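Local coordinates for HupZ (Streptococcus sp. 'group A', PDB 5ESC), which degrades heme in vitro and, as a dimeric split-barrel protein, belongs to the pyridoxamine 5'-phosphate oxidase family within the FMN-binding clan, at residues Lys31-Leu36 with Phe42-Asn47; Glu91-Trp96 with Gly102-Val107. All coordinates share one frame; numbering follows the deposited sequence.

Contact 1: Lys31-Leu36 with Phe42-Asn47; sequences KRSMRL and FIYNEN
R35 reaches N45 end-on, its NH1 and NH2 both pointing at the single acceptor OD1, each 3.0 Å away. That oxygen lies close to the guanidinium plane, but the amide of N45 is turned 47° against it, so the NH1 bond runs in the carbonyl plane while NH2 sits well tilted from it. NH2 also donates to the backbone O of S33 at 2.8 Å. I43 lies over one guanidinium face, its CD1 3.5 Å from R35 NH1. The group is thus fixed in its rotation by three bonds to two oxygens; W96 adds a cation-pi contact, and N45 ND2 is taken by A93 O.

From the turn just before R35, S33 points its OG between its own N and C (chi1 56°), and the hydroxyl oxygen receives the N-H of N45, with OG 2.8 Å from N45 N. K31 CG lies over one face of the Y44 ring, toward its rim; CD and CE run on past CD2 and CE2, and NZ makes a long, weak salt bridge to E46 OE2. Y44 OH donates to the same OE2 at 2.7 Å, while OE1 bonds T48.

Towards the hairpin's turn, L36 CD2 sits over the F42 ring, 3.8 Å from its centroid, a CH-pi contact. M34 SD approaches that ring obliquely, a Met-aromatic contact, and its CE packs on Y44. Reciprocal backbone bonds join R35 and I43, as in the hydrogen-bonded pair of an antiparallel beta hairpin, here at the margin of the split-barrel sheet.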
loop_
_atom_site.group_PDB
_atom_site.type_symbol
_atom_site.label_atom_id
_atom_site.label_comp_id
_atom_site.label_asym_id
_atom_site.label_seq_id
_atom_site.Cartn_x
_atom_site.Cartn_y
_atom_site.Cartn_z
ATOM N N LYS A 31 6.215 5.780 2.700
ATOM C CA LYS A 31 7.163 6.861 2.438
ATOM C C LYS A 31 6.713 8.018 3.293
ATOM O O LYS A 31 5.844 8.842 2.877
ATOM C CB LYS A 31 7.246 7.228 0.923
ATOM C CG LYS A 31 7.878 6.206 -0.034
ATOM C CD LYS A 31 9.338 5.917 0.329
ATOM C CE LYS A 31 9.994 4.842 -0.522
ATOM N NZ LYS A 31 11.473 4.878 -0.156
ATOM N N ARG A 32 7.291 8.171 4.477
ATOM C CA ARG A 32 6.790 9.185 5.342
ATOM C C ARG A 32 7.098 10.624 4.885
ATOM O O ARG A 32 6.528 11.516 5.412
ATOM C CB ARG A 32 7.297 8.976 6.773
ATOM C CG ARG A 32 8.752 9.027 6.919
ATOM C CD ARG A 32 9.061 8.676 8.392
ATOM N NE ARG A 32 10.447 9.042 8.698
ATOM C CZ ARG A 32 10.856 10.239 9.155
ATOM N NH1 ARG A 32 9.994 11.239 9.433
ATOM N NH2 ARG A 32 12.153 10.432 9.365
ATOM N N SER A 33 8.039 10.839 3.968
ATOM C CA SER A 33 8.385 12.203 3.514
ATOM C C SER A 33 7.547 12.579 2.269
ATOM O O SER A 33 7.778 13.613 1.670
ATOM C CB SER A 33 9.805 12.284 3.047
ATOM O OG SER A 33 10.148 11.352 2.019
ATOM N N MET A 34 6.615 11.714 1.861
ATOM C CA MET A 34 5.828 11.994 0.643
ATOM C C MET A 34 5.042 13.311 0.860
ATOM O O MET A 34 4.355 13.449 1.894
ATOM C CB MET A 34 4.898 10.892 0.349
ATOM C CG MET A 34 4.136 11.055 -1.034
ATOM S SD MET A 34 5.136 10.728 -2.495
ATOM C CE MET A 34 5.464 8.970 -2.437
ATOM N N ARG A 35 5.112 14.268 -0.049
ATOM C CA ARG A 35 4.433 15.553 0.126
ATOM C C ARG A 35 4.145 16.225 -1.188
ATOM O O ARG A 35 4.815 15.942 -2.163
ATOM C CB ARG A 35 5.342 16.460 0.917
ATOM C CG ARG A 35 6.746 16.676 0.379
ATOM C CD ARG A 35 7.707 17.093 1.521
ATOM N NE ARG A 35 9.037 17.453 1.052
ATOM C CZ ARG A 35 10.048 16.636 0.831
ATOM N NH1 ARG A 35 11.181 17.105 0.369
ATOM N NH2 ARG A 35 9.957 15.333 1.077
ATOM N N LEU A 36 3.270 17.186 -1.215
ATOM C CA LEU A 36 2.894 17.825 -2.461
ATOM C C LEU A 36 3.907 18.879 -2.843
ATOM O O LEU A 36 4.369 19.661 -2.009
ATOM C CB LEU A 36 1.494 18.479 -2.355
ATOM C CG LEU A 36 0.252 17.661 -2.456
ATOM C CD1 LEU A 36 -1.011 18.451 -2.031
ATOM C CD2 LEU A 36 0.008 16.903 -3.767
ATOM N N PHE A 42 3.867 15.039 -6.475
ATOM C CA PHE A 42 4.348 14.775 -5.136
ATOM C C PHE A 42 5.841 14.635 -5.252
ATOM O O PHE A 42 6.373 14.310 -6.346
ATOM C CB PHE A 42 3.865 13.433 -4.592
ATOM C CG PHE A 42 2.436 13.359 -4.183
ATOM C CD1 PHE A 42 2.044 13.588 -2.851
ATOM C CD2 PHE A 42 1.445 13.009 -5.116
ATOM C CE1 PHE A 42 0.749 13.466 -2.473
ATOM C CE2 PHE A 42 0.119 12.912 -4.721
ATOM C CZ PHE A 42 -0.230 13.108 -3.399
ATOM N N ILE A 43 6.574 14.842 -4.166
ATOM C CA ILE A 43 7.959 14.497 -4.114
ATOM C C ILE A 43 8.146 13.685 -2.839
ATOM O O ILE A 43 7.317 13.811 -1.918
ATOM C CB ILE A 43 8.973 15.697 -4.191
ATOM C CG1 ILE A 43 8.754 16.816 -3.116
ATOM C CG2 ILE A 43 9.018 16.300 -5.648
ATOM C CD1 ILE A 43 9.951 17.652 -2.877
ATOM N N TYR A 44 9.219 12.909 -2.761
ATOM C CA TYR A 44 9.603 12.240 -1.522
ATOM C C TYR A 44 11.123 12.184 -1.450
ATOM O O TYR A 44 11.774 12.248 -2.472
ATOM C CB TYR A 44 8.955 10.831 -1.350
ATOM C CG TYR A 44 9.616 9.674 -2.103
ATOM C CD1 TYR A 44 9.237 9.355 -3.383
ATOM C CD2 TYR A 44 10.613 8.912 -1.511
ATOM C CE1 TYR A 44 9.829 8.291 -4.092
ATOM C CE2 TYR A 44 11.219 7.820 -2.225
ATOM C CZ TYR A 44 10.805 7.538 -3.510
ATOM O OH TYR A 44 11.311 6.506 -4.258
ATOM N N ASN A 45 11.685 12.055 -0.271
ATOM C CA ASN A 45 13.138 11.901 -0.130
ATOM C C ASN A 45 13.538 10.403 -0.207
ATOM O O ASN A 45 13.031 9.626 0.600
ATOM C CB ASN A 45 13.543 12.460 1.217
ATOM C CG ASN A 45 13.679 13.915 1.211
ATOM O OD1 ASN A 45 12.809 14.597 0.724
ATOM N ND2 ASN A 45 14.794 14.441 1.779
ATOM N N GLU A 46 14.388 10.000 -1.144
ATOM C CA GLU A 46 14.739 8.614 -1.338
ATOM C C GLU A 46 16.073 8.444 -0.637
ATOM O O GLU A 46 17.056 8.991 -1.086
ATOM C CB GLU A 46 14.952 8.298 -2.814
ATOM C CG GLU A 46 15.385 6.868 -3.049
ATOM C CD GLU A 46 14.519 5.862 -2.313
ATOM O OE1 GLU A 46 14.911 5.494 -1.193
ATOM O OE2 GLU A 46 13.399 5.499 -2.837
ATOM N N ASN A 47 16.127 7.684 0.419
ATOM C CA ASN A 47 17.361 7.552 1.199
ATOM C C ASN A 47 17.987 6.189 0.957
ATOM O O ASN A 47 18.978 5.842 1.587
ATOM C CB ASN A 47 17.041 7.715 2.682
ATOM C CG ASN A 47 16.531 9.111 3.034
ATOM O OD1 ASN A 47 16.940 10.090 2.416
ATOM N ND2 ASN A 47 15.570 9.197 3.959
HETATM O O HOH W 1 13.491 6.796 1.412
#

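Contact 2: Glu91-Trp96 with Gly102-Val107; sequences EAAKKW and GVPKAV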
loop_
_atom_site.group_PDB
_atom_site.type_symbol
_atom_site.label_atom_id
_atom_site.label_comp_id
_atom_site.label_asym_id
_atom_site.label_seq_id
_atom_site.Cartn_x
_atom_site.Cartn_y
_atom_site.Cartn_z
ATOM N N GLU A 91 17.573 19.586 -4.695
ATOM C CA GLU A 91 18.034 20.614 -3.741
ATOM C C GLU A 91 16.976 20.985 -2.709
ATOM O O GLU A 91 17.280 21.098 -1.515
ATOM C CB GLU A 91 18.592 21.872 -4.481
ATOM C CG GLU A 91 19.808 21.582 -5.356
ATOM C CD GLU A 91 21.022 21.052 -4.580
ATOM O OE1 GLU A 91 21.319 21.657 -3.504
ATOM O OE2 GLU A 91 21.673 20.023 -5.005
ATOM N N ALA A 92 15.682 21.034 -3.127
ATOM C CA ALA A 92 14.602 21.177 -2.169
ATOM C C ALA A 92 14.554 19.991 -1.166
ATOM O O ALA A 92 14.317 20.202 0.039
ATOM C CB ALA A 92 13.232 21.306 -2.828
ATOM N N ALA A 93 14.660 18.743 -1.674
ATOM C CA ALA A 93 14.607 17.580 -0.852
ATOM C C ALA A 93 15.730 17.606 0.248
ATOM O O ALA A 93 15.539 17.220 1.444
ATOM C CB ALA A 93 14.722 16.325 -1.705
ATOM N N LYS A 94 16.886 18.049 -0.197
ATOM C CA LYS A 94 18.068 18.120 0.684
ATOM C C LYS A 94 17.871 19.101 1.861
ATOM O O LYS A 94 18.051 18.931 3.073
ATOM C CB LYS A 94 19.219 18.651 -0.127
ATOM C CG LYS A 94 19.960 17.604 -0.862
ATOM C CD LYS A 94 21.433 18.004 -0.978
ATOM C CE LYS A 94 21.698 18.543 -2.325
ATOM N NZ LYS A 94 22.501 19.779 -2.502
ATOM N N LYS A 95 17.341 20.192 1.404
ATOM C CA LYS A 95 17.002 21.256 2.300
ATOM C C LYS A 95 15.930 20.885 3.319
ATOM O O LYS A 95 16.120 21.037 4.520
ATOM C CB LYS A 95 16.488 22.457 1.517
ATOM C CG LYS A 95 16.124 23.685 2.354
ATOM C CD LYS A 95 17.399 24.208 3.104
ATOM C CE LYS A 95 17.242 25.576 3.849
ATOM N NZ LYS A 95 18.407 25.905 4.723
ATOM N N TRP A 96 14.834 20.293 2.818
ATOM C CA TRP A 96 13.801 19.726 3.647
ATOM C C TRP A 96 14.278 18.702 4.661
ATOM O O TRP A 96 13.736 18.596 5.772
ATOM C CB TRP A 96 12.711 19.103 2.764
ATOM C CG TRP A 96 11.543 18.666 3.411
ATOM C CD1 TRP A 96 10.390 19.379 3.587
ATOM C CD2 TRP A 96 11.295 17.361 3.982
ATOM N NE1 TRP A 96 9.466 18.625 4.242
ATOM C CE2 TRP A 96 9.990 17.384 4.509
ATOM C CE3 TRP A 96 12.055 16.187 4.101
ATOM C CZ2 TRP A 96 9.401 16.244 5.120
ATOM C CZ3 TRP A 96 11.510 15.097 4.736
ATOM C CH2 TRP A 96 10.192 15.128 5.262
ATOM N N GLY A 102 18.558 11.969 7.421
ATOM C CA GLY A 102 19.829 12.110 6.664
ATOM C C GLY A 102 19.667 12.784 5.270
ATOM O O GLY A 102 18.553 13.075 4.800
ATOM N N VAL A 103 20.794 13.056 4.661
ATOM C CA VAL A 103 20.882 13.666 3.338
ATOM C C VAL A 103 20.271 12.699 2.304
ATOM O O VAL A 103 20.618 11.537 2.279
ATOM C CB VAL A 103 22.316 13.920 2.939
ATOM C CG1 VAL A 103 22.370 14.719 1.642
ATOM C CG2 VAL A 103 23.045 14.663 4.086
ATOM N N PRO A 104 19.361 13.190 1.451
ATOM C CA PRO A 104 18.804 12.157 0.539
ATOM C C PRO A 104 19.816 11.656 -0.455
ATOM O O PRO A 104 20.590 12.422 -0.919
ATOM C CB PRO A 104 17.640 12.893 -0.173
ATOM C CG PRO A 104 18.020 14.301 -0.077
ATOM C CD PRO A 104 18.767 14.506 1.228
ATOM N N LYS A 105 19.731 10.416 -0.868
ATOM C CA LYS A 105 20.484 9.959 -2.002
ATOM C C LYS A 105 19.807 10.516 -3.294
ATOM O O LYS A 105 20.454 10.770 -4.293
ATOM C CB LYS A 105 20.427 8.448 -2.063
ATOM C CG LYS A 105 21.299 7.732 -1.054
ATOM C CD LYS A 105 21.251 6.195 -1.275
ATOM C CE LYS A 105 22.498 5.569 -0.554
ATOM N NZ LYS A 105 22.186 4.456 0.316
ATOM N N ALA A 106 18.500 10.700 -3.267
ATOM C CA ALA A 106 17.806 11.170 -4.496
ATOM C C ALA A 106 16.472 11.736 -4.112
ATOM O O ALA A 106 16.094 11.660 -2.943
ATOM C CB ALA A 106 17.655 10.009 -5.487
ATOM N N VAL A 107 15.729 12.284 -5.079
ATOM C CA VAL A 107 14.367 12.650 -4.840
ATOM C C VAL A 107 13.443 11.852 -5.818
ATOM O O VAL A 107 13.799 11.678 -6.981
ATOM C CB VAL A 107 14.173 14.210 -5.016
ATOM C CG1 VAL A 107 14.551 14.746 -6.416
ATOM C CG2 VAL A 107 12.777 14.644 -4.549
#
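A93 and V107 meet through methyl groups: CB of the helix residue lies 3.8 Å from CG2 of the valine. With CG1 at chi1 59°, CG2 stands anti to the backbone N of V107, and it is this branch that meets A93.

Most of the remaining apolar packing is done by P104. Its ring carbons CG and CD press on the helix backbone, with P104 CD 3.7 Å from K94 CA and P104 CG 4.0 Å from A93 C. The same two ring carbons touch CG of K94, whose side chain crosses the proline at about a right angle. Farther along that lysine, K94 CD brushes V103 CG1 at 4.3 Å.

Polar links stay within the helix or lead outside the two segments. In the conformer given, K94 NZ reaches the E91 carboxylate, but too closely for the detail to be trusted. P104 O takes the hydroxyl of Y90, which ties the loop to the helix a second time.

The contact sets helix 88-97 against the start of strand 106-117 and the loop leading into it. Y89 and Y90 of the helix also pack on V107, while I43 of strand 41-46 touches the valine as well. A106 bonds E46 through the backbone, and K105 with A106 forms a classic beta bulge opposite that residue, where the last strand joins the sheet.

From the N terminus, contact 1 comes first: the chain leaves strand 26-31, turns, and closes the tight hairpin of strands 35-38 and 41-46. Helix 51-59 and strands 61-68 and 73-84 follow before contact 2 closes the short loop from helix 88-97 into strand 106-117. The two are in series, neither nested nor crossed, with centres about 10 Å apart. They meet because strand 41-46 lies between 35-38 and 106-117 in the sheet. E46 N bonds A106 O at 3.0 Å, and N47 OD1 packs on P104 CA. Together they tie the hairpin, the last strand and helix 88-97 together.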